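Local coordinates for protein BaAA10 Lytic Polysaccharide Monooxygenase (PDB 5IJU) that oxidatively cleaves chitin, as a copper-dependent lytic polysaccharide monooxygenase of family AA10, probably with the copper ion as the centre of its chemistry, at residues 96-101 / 158-163; 1-6 / 91-96. All blocks are in the same frame, centred on the assembly; numbering follows the deposited sequence.

Contact 1 of 2, residues 96-101 / 158-163; sequences APHATS and GVWDVA. With CU (copper (II) ion), chain C.
The histidine brace of a lytic polysaccharide monooxygenase, in which the N-terminal histidine and a second histidine grip one copper ion, takes its second histidine from this contact: H98, on the loop leading into strand 100-108, lies against W160 and V162 of the antiparallel strand 154-162. NE2 of H98 binds the copper (II) ion at 2.0 Å, and two waters and H1 supply the other ligands. The imidazole runs nearly parallel to the six-membered ring of W160, their planes 13° apart, but the rings are slid so far that they barely overlap, and contact comes down to CD2 of H98 and CH2 of W160, 3.8 Å apart. The V162 methyl CG1 meets CB of H98 from the strand side. With chi1 at 167°, placing CG opposite the backbone N, the indole of W160 reaches across H98 and T100 at about a right angle, its edge turned to the backbone N of H98. Its NE1 gives T100 OG1 a hydrogen bond of 2.8 Å, close to the indole plane; that hydroxyl in turn donates to the carbonyl O of H98, a second-shell relay consistent with holding the loop that bears the copper ligand. W103 stacks on W160, and H104 holds OD1 of D161. Where the loop becomes strand, A163 N donates to A99 O at 2.7 Å and S101 N to D161 O at 3.2 Å, flanking the non-hydrogen-bonded pair T100-V162. Beside them one water joins the side chains, 2.6 Å from S101 OG and donating to D161 OD2 at 2.7 Å.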
ATOM      1  N   ALA A  96      -0.045  13.041   9.521  1.00 12.44           N
ATOM      2  CA  ALA A  96      -0.204  12.993  10.982  1.00 13.53           C
ATOM      3  C   ALA A  96       0.484  11.715  11.473  1.00 14.17           C
ATOM      4  O   ALA A  96      -0.095  10.631  11.336  1.00 13.98           O
ATOM      5  CB  ALA A  96      -1.668  12.987  11.355  1.00 13.55           C
ATOM      6  N   PRO A  97       1.725  11.822  11.974  1.00 15.02           N
ATOM      7  CA  PRO A  97       2.547  10.636  12.302  1.00 15.83           C
ATOM      8  C   PRO A  97       2.243  10.007  13.660  1.00 15.83           C
ATOM      9  O   PRO A  97       2.925  10.317  14.635  1.00 19.31           O
ATOM     10  CB  PRO A  97       3.970  11.220  12.318  1.00 15.81           C
ATOM     11  CG  PRO A  97       3.773  12.626  12.836  1.00 15.65           C
ATOM     12  CD  PRO A  97       2.477  13.064  12.195  1.00 15.39           C
ATOM     13  N   HIS A  98       1.286   9.102  13.723  1.00 14.30           N
ATOM     14  CA  HIS A  98       0.828   8.531  15.008  1.00 13.92           C
ATOM     15  C   HIS A  98       1.866   7.611  15.655  1.00 13.63           C
ATOM     16  O   HIS A  98       2.769   7.117  14.977  1.00 12.22           O
ATOM     17  CB  HIS A  98      -0.465   7.739  14.839  1.00 13.98           C
ATOM     18  CG  HIS A  98      -1.535   8.483  14.114  1.00 14.21           C
ATOM     19  ND1 HIS A  98      -1.998   9.710  14.534  1.00 14.58           N
ATOM     20  CD2 HIS A  98      -2.220   8.183  12.983  1.00 14.57           C
ATOM     21  CE1 HIS A  98      -2.918  10.141  13.689  1.00 14.69           C
ATOM     22  NE2 HIS A  98      -3.089   9.220  12.756  1.00 14.04           N
ATOM     23  N   ALA A  99       1.705   7.396  16.966  1.00 13.71           N
ATOM     24  CA  ALA A  99       2.395   6.319  17.683  1.00 13.25           C
ATOM     25  C   ALA A  99       2.236   4.989  16.947  1.00 13.05           C
ATOM     26  O   ALA A  99       1.109   4.578  16.630  1.00 12.69           O
ATOM     27  CB  ALA A  99       1.837   6.180  19.098  1.00 13.59           C
ATOM     28  N   THR A 100       3.358   4.298  16.733  1.00 12.79           N
ATOM     29  CA  THR A 100       3.419   3.131  15.839  1.00 11.96           C
ATOM     30  C   THR A 100       3.889   1.891  16.568  1.00 12.29           C
ATOM     31  O   THR A 100       4.852   1.967  17.331  1.00 13.68           O
ATOM     32  CB  THR A 100       4.336   3.490  14.686  1.00 11.70           C
ATOM     33  OG1 THR A 100       3.769   4.634  14.031  1.00 10.68           O
ATOM     34  CG2 THR A 100       4.492   2.313  13.686  1.00 11.21           C
ATOM     35  N   SER A 101       3.194   0.762  16.375  1.00 12.41           N
ATOM     36  CA  SER A 101       3.618  -0.525  16.932  1.00 12.29           C
ATOM     37  C   SER A 101       4.529  -1.297  15.957  1.00 11.08           C
ATOM     38  O   SER A 101       5.525  -1.899  16.359  1.00 10.82           O
ATOM     39  CB  SER A 101       2.421  -1.356  17.319  1.00 13.39           C
ATOM     40  OG  SER A 101       1.577  -1.490  16.210  1.00 14.33           O
ATOM     41  N   GLY A 158       2.623  -2.480   1.726  1.00  4.31           N
ATOM     42  CA  GLY A 158       3.092  -1.959   2.994  1.00  4.39           C
ATOM     43  C   GLY A 158       1.967  -1.638   3.965  1.00  4.47           C
ATOM     44  O   GLY A 158       1.000  -0.979   3.565  1.00  4.54           O
ATOM     45  N   VAL A 159       2.104  -2.084   5.216  1.00  4.85           N
ATOM     46  CA  VAL A 159       1.104  -1.873   6.260  1.00  5.10           C
ATOM     47  C   VAL A 159       1.725  -1.181   7.475  1.00  5.42           C
ATOM     48  O   VAL A 159       2.759  -1.601   7.996  1.00  5.45           O
ATOM     49  CB  VAL A 159       0.420  -3.158   6.690  1.00  5.12           C
ATOM     50  CG1 VAL A 159      -0.748  -2.866   7.616  1.00  5.10           C
ATOM     51  CG2 VAL A 159      -0.062  -3.957   5.482  1.00  5.17           C
ATOM     52  N   TRP A 160       1.035  -0.166   7.964  1.00  5.90           N
ATOM     53  CA  TRP A 160       1.500   0.629   9.096  1.00  6.64           C
ATOM     54  C   TRP A 160       0.474   0.440  10.190  1.00  6.93           C
ATOM     55  O   TRP A 160      -0.640   0.893  10.024  1.00  6.84           O
ATOM     56  CB  TRP A 160       1.563   2.088   8.700  1.00  6.74           C
ATOM     57  CG  TRP A 160       1.719   3.055   9.831  1.00  6.95           C
ATOM     58  CD1 TRP A 160       2.382   2.847  11.011  1.00  6.87           C
ATOM     59  CD2 TRP A 160       1.233   4.408   9.870  1.00  6.95           C
ATOM     60  NE1 TRP A 160       2.299   3.994  11.787  1.00  7.13           N
ATOM     61  CE2 TRP A 160       1.627   4.964  11.097  1.00  6.97           C
ATOM     62  CE3 TRP A 160       0.484   5.199   8.975  1.00  6.86           C
ATOM     63  CZ2 TRP A 160       1.273   6.280  11.476  1.00  7.18           C
ATOM     64  CZ3 TRP A 160       0.144   6.497   9.329  1.00  7.13           C
ATOM     65  CH2 TRP A 160       0.539   7.031  10.576  1.00  7.08           C
ATOM     66  N   ASP A 161       0.856  -0.220  11.276  1.00  7.83           N
ATOM     67  CA  ASP A 161      -0.033  -0.384  12.438  1.00  8.90           C
ATOM     68  C   ASP A 161       0.127   0.762  13.414  1.00  9.11           C
ATOM     69  O   ASP A 161       1.242   1.048  13.871  1.00  9.34           O
ATOM     70  CB  ASP A 161       0.264  -1.673  13.176  1.00  9.76           C
ATOM     71  CG  ASP A 161      -0.171  -2.895  12.415  1.00 10.67           C
ATOM     72  OD1 ASP A 161      -0.584  -2.807  11.213  1.00 11.48           O
ATOM     73  OD2 ASP A 161      -0.089  -3.975  13.022  1.00 12.49           O
ATOM     74  N   VAL A 162      -1.013   1.370  13.770  1.00  9.40           N
ATOM     75  CA  VAL A 162      -1.058   2.449  14.731  1.00  9.28           C
ATOM     76  C   VAL A 162      -1.112   1.810  16.118  1.00  9.16           C
ATOM     77  O   VAL A 162      -1.841   0.852  16.351  1.00  9.47           O
ATOM     78  CB  VAL A 162      -2.259   3.374  14.482  1.00  9.44           C
ATOM     79  CG1 VAL A 162      -2.378   4.455  15.567  1.00  9.72           C
ATOM     80  CG2 VAL A 162      -2.107   4.023  13.132  1.00  9.29           C
ATOM     81  N   ALA A 163      -0.293   2.350  16.996  1.00  9.58           N
ATOM     82  CA  ALA A 163      -0.050   1.809  18.338  1.00 10.53           C
ATOM     83  C   ALA A 163      -1.272   1.907  19.249  1.00 10.35           C
ATOM     84  O   ALA A 163      -1.604   0.960  19.977  1.00 11.97           O
ATOM     85  CB  ALA A 163       1.107   2.560  18.946  1.00 10.59           C
TER
HETATM   86 CU    CU C 301      -4.034   9.525  10.960  1.00 11.26          CU
HETATM   87  O   HOH W   1       0.764  -3.920  15.626  1.00 24.57           O
HETATM   88  O   HOH W   2      -5.248   8.164  11.699  1.00 23.92           O
HETATM   89  O   HOH W   3      -4.934  11.318  11.806  1.00 21.77           O

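Contact 2 of 2, residues 1-6 / 91-96; sequences HGYIKE and TWHYTA. With CU (copper (II) ion), chain C; EDO (1,2-ethanediol), chain D.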
ATOM      1  N   HIS A   1      -2.213   9.223   9.699  1.00  7.74           N
ATOM      2  CA  HIS A   1      -2.375   9.380   8.237  1.00  7.69           C
ATOM      3  C   HIS A   1      -1.040   9.566   7.554  1.00  7.26           C
ATOM      4  O   HIS A   1      -0.165  10.311   8.009  1.00  6.79           O
ATOM      5  CB  HIS A   1      -3.331  10.494   7.840  1.00  8.03           C
ATOM      6  CG  HIS A   1      -4.769  10.192   8.124  1.00  8.64           C
ATOM      7  ND1 HIS A   1      -5.217   9.783   9.354  1.00  8.79           N
ATOM      8  CD2 HIS A   1      -5.862  10.267   7.336  1.00  8.70           C
ATOM      9  CE1 HIS A   1      -6.526   9.648   9.321  1.00  9.59           C
ATOM     10  NE2 HIS A   1      -6.938   9.926   8.102  1.00  9.55           N
ATOM     11  N   GLY A   2      -0.898   8.843   6.455  1.00  6.86           N
ATOM     12  CA  GLY A   2       0.318   8.891   5.689  1.00  6.64           C
ATOM     13  C   GLY A   2       0.264   7.851   4.604  1.00  6.32           C
ATOM     14  O   GLY A   2      -0.649   7.010   4.556  1.00  5.71           O
ATOM     15  N   TYR A   3       1.278   7.910   3.751  1.00  5.91           N
ATOM     16  CA  TYR A   3       1.371   7.012   2.636  1.00  5.95           C
ATOM     17  C   TYR A   3       2.813   6.745   2.241  1.00  5.97           C
ATOM     18  O   TYR A   3       3.716   7.507   2.619  1.00  6.22           O
ATOM     19  CB  TYR A   3       0.623   7.626   1.453  1.00  5.83           C
ATOM     20  CG  TYR A   3       1.081   9.048   1.084  1.00  5.75           C
ATOM     21  CD1 TYR A   3       2.181   9.255   0.265  1.00  6.01           C
ATOM     22  CD2 TYR A   3       0.382  10.157   1.523  1.00  6.01           C
ATOM     23  CE1 TYR A   3       2.618  10.529  -0.029  1.00  5.91           C
ATOM     24  CE2 TYR A   3       0.797  11.439   1.193  1.00  6.00           C
ATOM     25  CZ  TYR A   3       1.892  11.586   0.374  1.00  5.99           C
ATOM     26  OH  TYR A   3       2.377  12.857   0.047  1.00  6.91           O
ATOM     27  N   ILE A   4       3.020   5.716   1.414  1.00  6.28           N
ATOM     28  CA  ILE A   4       4.361   5.373   0.940  1.00  6.54           C
ATOM     29  C   ILE A   4       4.640   6.257  -0.267  1.00  7.18           C
ATOM     30  O   ILE A   4       3.945   6.222  -1.268  1.00  6.80           O
ATOM     31  CB  ILE A   4       4.548   3.874   0.649  1.00  6.61           C
ATOM     32  CG1 ILE A   4       4.315   3.052   1.916  1.00  6.45           C
ATOM     33  CG2 ILE A   4       5.947   3.546   0.096  1.00  6.81           C
ATOM     34  CD1 ILE A   4       4.309   1.550   1.715  1.00  6.38           C
ATOM     35  N   LYS A   5       5.662   7.088  -0.104  1.00  7.94           N
ATOM     36  CA  LYS A   5       6.045   8.065  -1.098  1.00  8.74           C
ATOM     37  C   LYS A   5       7.081   7.517  -2.082  1.00  8.50           C
ATOM     38  O   LYS A   5       7.056   7.882  -3.236  1.00  7.58           O
ATOM     39  CB  LYS A   5       6.615   9.268  -0.361  1.00 10.01           C
ATOM     40  CG  LYS A   5       6.775  10.485  -1.206  1.00 11.44           C
ATOM     41  CD  LYS A   5       7.463  11.654  -0.457  1.00 13.00           C
ATOM     42  CE  LYS A   5       8.462  11.344   0.660  1.00 14.47           C
ATOM     43  NZ  LYS A   5       9.809  10.888   0.237  1.00 15.64           N
ATOM     44  N   GLU A   6       8.011   6.667  -1.621  1.00  8.85           N
ATOM     45  CA  GLU A   6       9.029   6.053  -2.500  1.00  9.76           C
ATOM     46  C   GLU A   6       9.239   4.607  -2.060  1.00  8.53           C
ATOM     47  O   GLU A   6       9.507   4.409  -0.880  1.00  8.50           O
ATOM     48  CB  GLU A   6      10.378   6.796  -2.423  1.00 12.10           C
ATOM     49  CG  GLU A   6      11.404   6.220  -3.407  1.00 15.12           C
ATOM     50  CD  GLU A   6      12.823   6.638  -3.156  1.00 18.29           C
ATOM     51  OE1 GLU A   6      13.074   7.555  -2.352  1.00 22.07           O
ATOM     52  OE2 GLU A   6      13.708   6.001  -3.768  1.00 24.97           O
ATOM     53  N   THR A  91       9.872   4.554   1.929  1.00  6.55           N
ATOM     54  CA  THR A  91       9.793   5.798   2.701  1.00  6.29           C
ATOM     55  C   THR A  91       8.354   6.280   2.693  1.00  6.34           C
ATOM     56  O   THR A  91       7.773   6.483   1.612  1.00  6.25           O
ATOM     57  CB  THR A  91      10.657   6.910   2.084  1.00  6.43           C
ATOM     58  OG1 THR A  91      12.030   6.489   2.014  1.00  6.20           O
ATOM     59  CG2 THR A  91      10.557   8.158   2.889  1.00  6.20           C
ATOM     60  N   TRP A  92       7.821   6.465   3.901  1.00  6.33           N
ATOM     61  CA  TRP A  92       6.472   6.976   4.142  1.00  6.59           C
ATOM     62  C   TRP A  92       6.546   8.487   4.338  1.00  7.13           C
ATOM     63  O   TRP A  92       7.543   9.008   4.883  1.00  7.69           O
ATOM     64  CB  TRP A  92       5.923   6.367   5.404  1.00  6.35           C
ATOM     65  CG  TRP A  92       5.592   4.891   5.320  1.00  6.15           C
ATOM     66  CD1 TRP A  92       6.476   3.831   5.325  1.00  6.30           C
ATOM     67  CD2 TRP A  92       4.280   4.324   5.248  1.00  6.02           C
ATOM     68  NE1 TRP A  92       5.762   2.625   5.253  1.00  6.29           N
ATOM     69  CE2 TRP A  92       4.418   2.914   5.236  1.00  6.05           C
ATOM     70  CE3 TRP A  92       2.988   4.876   5.210  1.00  5.84           C
ATOM     71  CZ2 TRP A  92       3.301   2.048   5.121  1.00  5.88           C
ATOM     72  CZ3 TRP A  92       1.904   4.039   5.100  1.00  5.78           C
ATOM     73  CH2 TRP A  92       2.062   2.619   5.079  1.00  5.81           C
ATOM     74  N   HIS A  93       5.488   9.184   3.919  1.00  7.44           N
ATOM     75  CA  HIS A  93       5.273  10.578   4.296  1.00  7.88           C
ATOM     76  C   HIS A  93       4.042  10.595   5.182  1.00  7.95           C
ATOM     77  O   HIS A  93       3.012   9.983   4.806  1.00  6.99           O
ATOM     78  CB  HIS A  93       4.998  11.447   3.085  1.00  8.13           C
ATOM     79  CG  HIS A  93       4.518  12.805   3.467  1.00  8.49           C
ATOM     80  ND1 HIS A  93       5.309  13.687   4.180  1.00  8.69           N
ATOM     81  CD2 HIS A  93       3.298  13.376   3.372  1.00  8.50           C
ATOM     82  CE1 HIS A  93       4.606  14.780   4.436  1.00  8.81           C
ATOM     83  NE2 HIS A  93       3.378  14.607   3.969  1.00  8.85           N
ATOM     84  N   TYR A  94       4.137  11.255   6.336  1.00  7.95           N
ATOM     85  CA  TYR A  94       3.038  11.374   7.275  1.00  8.28           C
ATOM     86  C   TYR A  94       2.405  12.748   7.257  1.00  9.10           C
ATOM     87  O   TYR A  94       3.091  13.750   7.469  1.00  9.25           O
ATOM     88  CB  TYR A  94       3.492  11.006   8.679  1.00  8.20           C
ATOM     89  CG  TYR A  94       3.977   9.573   8.714  1.00  7.99           C
ATOM     90  CD1 TYR A  94       3.080   8.522   8.741  1.00  8.09           C
ATOM     91  CD2 TYR A  94       5.332   9.265   8.647  1.00  8.52           C
ATOM     92  CE1 TYR A  94       3.516   7.205   8.717  1.00  8.16           C
ATOM     93  CE2 TYR A  94       5.781   7.947   8.633  1.00  8.39           C
ATOM     94  CZ  TYR A  94       4.875   6.916   8.675  1.00  8.75           C
ATOM     95  OH  TYR A  94       5.326   5.583   8.647  1.00  9.14           O
ATOM     96  N   THR A  95       1.100  12.812   7.020  1.00  9.71           N
ATOM     97  CA  THR A  95       0.357  14.058   7.331  1.00 11.09           C
ATOM     98  C   THR A  95       0.101  14.169   8.835  1.00 11.97           C
ATOM     99  O   THR A  95       0.071  15.271   9.371  1.00 12.42           O
ATOM    100  CB  THR A  95      -0.947  14.168   6.538  1.00 11.59           C
ATOM    101  OG1 THR A  95      -1.787  13.010   6.783  1.00 12.46           O
ATOM    102  CG2 THR A  95      -0.606  14.280   5.035  1.00 11.48           C
ATOM    103  N   ALA A  96      -0.045  13.041   9.521  1.00 12.44           N
ATOM    104  CA  ALA A  96      -0.204  12.993  10.982  1.00 13.53           C
ATOM    105  C   ALA A  96       0.484  11.715  11.473  1.00 14.17           C
ATOM    106  O   ALA A  96      -0.095  10.631  11.336  1.00 13.98           O
ATOM    107  CB  ALA A  96      -1.668  12.987  11.355  1.00 13.55           C
TER
HETATM  108 CU    CU C 301      -4.034   9.525  10.960  1.00 11.26          CU
HETATM  109  C1  EDO D 302      -5.069  13.861   6.618  1.00 20.04           C
HETATM  110  O1  EDO D 302      -6.484  13.963   6.554  1.00 22.52           O
HETATM  111  C2  EDO D 302      -4.432  14.833   7.567  1.00 20.63           C
HETATM  112  O2  EDO D 302      -3.583  14.138   8.476  1.00 19.76           O
HETATM  113  O   HOH W   4      12.579   5.032  -0.074  1.00 12.88           O
HETATM  114  O   HOH W   2      -5.248   8.164  11.699  1.00 23.92           O
HETATM  115  O   HOH W   3      -4.934  11.318  11.806  1.00 21.77           O
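Backbone hydrogen bonds pair strand 2-6 with strand 91-94, antiparallel, and illustrate how a short edge strand can deliver a chain terminus to a metal. Y3 and H93 form a hydrogen-bonded pair, Y3 N to H93 O at 2.9 Å and H93 N to Y3 O at 2.8 Å. A classic beta bulge follows: K5 N and E6 N both donate to T91 O, in its carbonyl plane, and T91 N answers E6 O. Beyond G2 the terminal amine of H1 reaches a lone pair of A96 O at 3.0 Å, and A96 N returns an almost straight bond (176°) to H1 O.

Metal bonds use the same residue. H1 chelates the copper (II) ion through N (2.2 Å) and ND1 (2.0 Å), its imidazole folded back beside the amine by chi1 of -71°, while Q65 takes the far NE2.

Among the side-chain contacts, I4 CG1 sits over the centre of the six-membered ring of W92, a CH-pi contact of 3.5 Å to the centroid; Y94 OH, hydrogen-bonded to W103 NE1, lies over the opposite face, toward its rim. W92 NE1 hydrogen-bonds to the hydroxyl of Y105. An alanine in place of W92 would probably leave I4 without the flat surface it rests on, and that hydroxyl without its indole partner. On the opposite face of the sheet, Y3 runs alongside H93, their ring planes oblique, with Y3 OH 3.5 Å from H93 CD2.

Strand 86-94 lies between 2-6 and 141-146 in a three-stranded sheet; I4 and W92 also touch strand 167-177, and the ring of Y12, in helix 10-21, stacks on Y3.

From the N terminus, the chain enters contact 2 at once: between strand 2-6 and its partner 91-96 come 84 residues, including helices 10-21 and 23-30, and contact 2 closes this loop. Contact 1 then opens at A96, the residue the two share, and closes when strand 154-162 reaches the loop, after some 56 residues that include strands 123-130 and 141-146. The two closures thus run in series, neither enclosing nor crossing the other. Contact 2 belongs to the three-stranded sheet and contact 1 to the larger mixed sheet; W160 packs against Y94 and W92 between them, and the copper ion joins both through H1 and H98.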